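PDB 4DNA: probable glutathione reductase from Sinorhizobium meliloti, which probably catalyses the NADPH-dependent reduction of glutathione disulfide to glutathione, working as an FAD-containing homodimer. Local coordinates for residues A[60-63]-A[64-67]; A[86-89]-A[90-94]. All blocks are in the same frame, centred on the assembly; numbering follows the deposited sequence.

In the fold
Both contacts are local, each made between successive turns of a single helix: contact 1 on helix 48-66, contact 2 on helix 81-106. Their centres lie about 25 Å apart and their nearest atoms about 10 Å, so they do not touch, although Lys88 of contact 2 packs on the helix that carries contact 1. Each has three buried residues, but contact 2 is the more exposed, with three exposed residues against one; both reach the second subunit. Contact 1 meets it with aromatic rings and turns acidic groups to Arg385 of its own chain. Contact 2 instead has a salt bridge within each segment (Lys88-Glu89, Glu91-Arg94); its Ile92 side chain lies about 11 Å from the bound FAD.

Contact 1 (A[60-63]-A[64-67]); sequences FAEH and FEDA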
loop_
_atom_site.group_PDB
_atom_site.type_symbol
_atom_site.label_atom_id
_atom_site.label_comp_id
_atom_site.label_asym_id
_atom_site.label_seq_id
_atom_site.Cartn_x
_atom_site.Cartn_y
_atom_site.Cartn_z
ATOM N N PHE A 60 14.304 -5.845 -7.913
ATOM C CA PHE A 60 14.746 -5.103 -9.090
ATOM C C PHE A 60 14.830 -5.968 -10.338
ATOM O O PHE A 60 14.665 -5.463 -11.456
ATOM C CB PHE A 60 16.084 -4.424 -8.851
ATOM C CG PHE A 60 16.035 -3.336 -7.823
ATOM C CD1 PHE A 60 15.662 -2.035 -8.180
ATOM C CD2 PHE A 60 16.397 -3.596 -6.494
ATOM C CE1 PHE A 60 15.636 -1.016 -7.232
ATOM C CE2 PHE A 60 16.376 -2.577 -5.548
ATOM C CZ PHE A 60 15.987 -1.290 -5.919
ATOM N N ALA A 61 15.097 -7.260 -10.150
ATOM C CA ALA A 61 15.202 -8.201 -11.267
ATOM C C ALA A 61 13.944 -8.106 -12.126
ATOM O O ALA A 61 14.008 -7.947 -13.348
ATOM C CB ALA A 61 15.383 -9.612 -10.738
ATOM N N GLU A 62 12.800 -8.162 -11.455
ATOM C CA GLU A 62 11.521 -8.069 -12.120
ATOM C C GLU A 62 11.286 -6.681 -12.703
ATOM O O GLU A 62 10.656 -6.547 -13.751
ATOM C CB GLU A 62 10.402 -8.470 -11.163
ATOM C CG GLU A 62 10.308 -9.978 -10.962
ATOM C CD GLU A 62 9.006 -10.426 -10.324
ATOM O OE1 GLU A 62 8.177 -9.554 -9.988
ATOM O OE2 GLU A 62 8.807 -11.657 -10.170
ATOM N N HIS A 63 11.802 -5.652 -12.032
ATOM C CA HIS A 63 11.667 -4.285 -12.525
ATOM C C HIS A 63 12.288 -4.091 -13.871
ATOM O O HIS A 63 11.724 -3.395 -14.712
ATOM C CB HIS A 63 12.218 -3.268 -11.539
ATOM C CG HIS A 63 11.315 -3.017 -10.365
ATOM N ND1 HIS A 63 9.985 -2.858 -10.496
ATOM C CD2 HIS A 63 11.595 -2.885 -9.006
ATOM C CE1 HIS A 63 9.438 -2.657 -9.282
ATOM N NE2 HIS A 63 10.424 -2.667 -8.374
ATOM N N PHE A 64 13.444 -4.714 -14.089
ATOM C CA PHE A 64 14.152 -4.577 -15.357
ATOM C C PHE A 64 13.354 -5.152 -16.519
ATOM O O PHE A 64 13.181 -4.475 -17.542
ATOM C CB PHE A 64 15.561 -5.186 -15.291
ATOM C CG PHE A 64 16.410 -4.638 -14.163
ATOM C CD1 PHE A 64 16.480 -3.263 -13.920
ATOM C CD2 PHE A 64 17.144 -5.495 -13.344
ATOM C CE1 PHE A 64 17.244 -2.762 -12.882
ATOM C CE2 PHE A 64 17.918 -4.996 -12.309
ATOM C CZ PHE A 64 17.965 -3.630 -12.076
ATOM N N GLU A 65 12.857 -6.378 -16.371
ATOM C CA GLU A 65 12.099 -6.991 -17.464
ATOM C C GLU A 65 10.742 -6.314 -17.638
ATOM O O GLU A 65 10.262 -6.138 -18.767
ATOM C CB GLU A 65 11.979 -8.515 -17.313
ATOM C CG GLU A 65 11.512 -8.980 -15.944
ATOM C CD GLU A 65 12.206 -10.256 -15.479
ATOM O OE1 GLU A 65 13.459 -10.312 -15.523
ATOM O OE2 GLU A 65 11.498 -11.200 -15.053
ATOM N N ASP A 66 10.149 -5.899 -16.524
ATOM C CA ASP A 66 8.848 -5.252 -16.563
ATOM C C ASP A 66 8.873 -3.925 -17.293
ATOM O O ASP A 66 7.869 -3.547 -17.881
ATOM C CB ASP A 66 8.275 -5.078 -15.162
ATOM C CG ASP A 66 7.487 -6.292 -14.705
ATOM O OD1 ASP A 66 7.511 -7.335 -15.423
ATOM O OD2 ASP A 66 6.829 -6.191 -13.640
ATOM N N ALA A 67 10.017 -3.236 -17.274
ATOM C CA ALA A 67 10.150 -1.916 -17.904
ATOM C C ALA A 67 10.023 -1.981 -19.419
ATOM O O ALA A 67 9.723 -0.976 -20.057
ATOM C CB ALA A 67 11.466 -1.259 -17.516
#
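Phe64 packs back along helix 48-66 against Phe60, one turn earlier. Its CB starts 3.7 Å from Ala61 O. With chi1 at -55° CG stands opposite the carbonyl carbon and beside the backbone N, which carries the ring back over the preceding turn. From CG onward the dominant neighbour is Phe60 O, which sits over one ring face, 3.1 Å above the plane and offset toward the rim. Phe64 CD2 lies nearest Phe60 O, and CG and CE2 are only slightly farther. At the far end Phe64 CZ meets Phe60 CB at 3.8 Å, the apolar part of the contact. The same Phe60 O accepts the Phe64 N-H at 3.0 Å, and the ring merely packs against it. Another i to i+4 bond, from Asp66 N to Glu62 O at 2.9 Å, continues the helix. An alanine at Phe64 would remove the ring, and is likely to leave Phe60 CB and Phe60 O without the group that packs on them and Trp72 of the second subunit without its edge-to-face mate. On the acidic side, Glu62 and Asp66 both form salt bridges with Arg385, which follows helix 380-383 in the dimerisation domain of the same chain. This part of helix 48-66 lies between Arg385 and the second subunit: His63 stacks on His63 of that subunit, and Phe64 packs on its Phe64.

Contact 2 (A[86-89]-A[90-94]); sequences AAKE and QEIAR
Ile92 lies across the side chains of Lys88 and Glu89 on helix 81-106, meeting each obliquely with a different branch. Its CG2 approaches Lys88 CD at 3.7 Å, while Ile92 CD1 reaches to 3.4 Å from Glu89 OE2. The split follows from chi1 of 72°, which puts CG1 between the backbone N and the carbonyl carbon, and CG2 beside the N. Lys88 bends at chi2 and chi3, bringing NZ round to a salt bridge with Glu89 OE2 next to the Ile92 methyl CD1. That bridge lies inside 86-89; a second lies inside 90-94, where Arg94 meets Glu91 side-on. Arg94 NE donates to Glu91 OE1 at 2.9 Å, with the oxygen only 3° from the guanidinium plane; Arg94 NH2 donates to the syn lone pair of Glu91 OE2 at 2.7 Å. Between the segments run the Ile92 packing and backbone bonds: Ile92 N bonds Lys88 O at 3.0 Å with an N-H...O angle of 167°, and Ala93 N bonds Glu89 O at 2.9 Å, whereas those of Glu91 N are weak. Lys88 packs on Pro50 and Tyr54 of helix 48-66, and Glu91 and Arg94 on Thr381 and Arg376 of the second subunit. With Asp165 on Lys88 NZ and Arg38 on Glu89 OE1, charges alternate and each would probably stabilise the next, while the paired bonds of Glu91 and Arg94 should restrict rotation of both groups.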
loop_
_atom_site.group_PDB
_atom_site.type_symbol
_atom_site.label_atom_id
_atom_site.label_comp_id
_atom_site.label_asym_id
_atom_site.label_seq_id
_atom_site.Cartn_x
_atom_site.Cartn_y
_atom_site.Cartn_z
ATOM N N ALA A 86 27.525 -5.779 1.914
ATOM C CA ALA A 86 28.265 -4.665 2.484
ATOM C C ALA A 86 27.322 -3.503 2.790
ATOM O O ALA A 86 27.329 -2.953 3.904
ATOM C CB ALA A 86 29.400 -4.238 1.572
ATOM N N ALA A 87 26.482 -3.166 1.813
ATOM C CA ALA A 87 25.484 -2.115 1.974
ATOM C C ALA A 87 24.606 -2.405 3.185
ATOM O O ALA A 87 24.198 -1.489 3.900
ATOM C CB ALA A 87 24.642 -1.989 0.717
ATOM N N LYS A 88 24.329 -3.685 3.415
ATOM C CA LYS A 88 23.539 -4.114 4.565
ATOM C C LYS A 88 24.263 -3.878 5.888
ATOM O O LYS A 88 23.678 -3.323 6.810
ATOM C CB LYS A 88 23.118 -5.577 4.405
ATOM C CG LYS A 88 22.137 -6.099 5.442
ATOM C CD LYS A 88 22.874 -6.678 6.626
ATOM C CE LYS A 88 23.861 -7.729 6.173
ATOM N NZ LYS A 88 24.925 -7.934 7.195
ATOM N N GLU A 89 25.525 -4.287 5.984
ATOM C CA GLU A 89 26.255 -4.094 7.223
ATOM C C GLU A 89 26.339 -2.631 7.612
ATOM O O GLU A 89 26.273 -2.298 8.800
ATOM C CB GLU A 89 27.659 -4.658 7.144
ATOM C CG GLU A 89 27.767 -6.125 7.487
ATOM C CD GLU A 89 27.346 -6.504 8.899
ATOM O OE1 GLU A 89 27.794 -5.879 9.891
ATOM O OE2 GLU A 89 26.590 -7.497 8.999
ATOM N N GLN A 90 26.482 -1.758 6.615
ATOM C CA GLN A 90 26.649 -0.345 6.909
ATOM C C GLN A 90 25.397 0.141 7.608
ATOM O O GLN A 90 25.466 0.991 8.497
ATOM C CB GLN A 90 26.971 0.499 5.659
ATOM C CG GLN A 90 27.393 1.934 6.000
ATOM C CD GLN A 90 28.381 2.562 5.016
ATOM O OE1 GLN A 90 28.066 2.785 3.836
ATOM N NE2 GLN A 90 29.579 2.890 5.511
ATOM N N GLU A 91 24.263 -0.435 7.228
ATOM C CA GLU A 91 22.987 -0.001 7.761
ATOM C C GLU A 91 22.705 -0.583 9.136
ATOM O O GLU A 91 22.278 0.138 10.044
ATOM C CB GLU A 91 21.842 -0.325 6.800
ATOM C CG GLU A 91 20.477 0.198 7.247
ATOM C CD GLU A 91 20.466 1.687 7.627
ATOM O OE1 GLU A 91 21.379 2.466 7.243
ATOM O OE2 GLU A 91 19.511 2.100 8.316
ATOM N N ILE A 92 22.939 -1.881 9.297
ATOM C CA ILE A 92 22.663 -2.503 10.577
ATOM C C ILE A 92 23.623 -1.983 11.634
ATOM O O ILE A 92 23.249 -1.834 12.793
ATOM C CB ILE A 92 22.624 -4.033 10.491
ATOM C CG1 ILE A 92 24.013 -4.625 10.298
ATOM C CG2 ILE A 92 21.720 -4.462 9.345
ATOM C CD1 ILE A 92 24.052 -6.083 10.685
ATOM N N ALA A 93 24.846 -1.664 11.213
ATOM C CA ALA A 93 25.815 -1.027 12.110
ATOM C C ALA A 93 25.307 0.333 12.559
ATOM O O ALA A 93 25.408 0.666 13.737
ATOM C CB ALA A 93 27.185 -0.900 11.460
ATOM N N ARG A 94 24.749 1.101 11.621
ATOM C CA ARG A 94 24.145 2.402 11.922
ATOM C C ARG A 94 22.979 2.250 12.895
ATOM O O ARG A 94 22.899 2.973 13.885
ATOM C CB ARG A 94 23.677 3.087 10.639
ATOM C CG ARG A 94 23.157 4.500 10.831
ATOM C CD ARG A 94 22.552 5.066 9.555
ATOM N NE ARG A 94 21.202 4.552 9.295
ATOM C CZ ARG A 94 20.083 5.024 9.858
ATOM N NH1 ARG A 94 20.125 6.030 10.737
ATOM N NH2 ARG A 94 18.913 4.480 9.548
#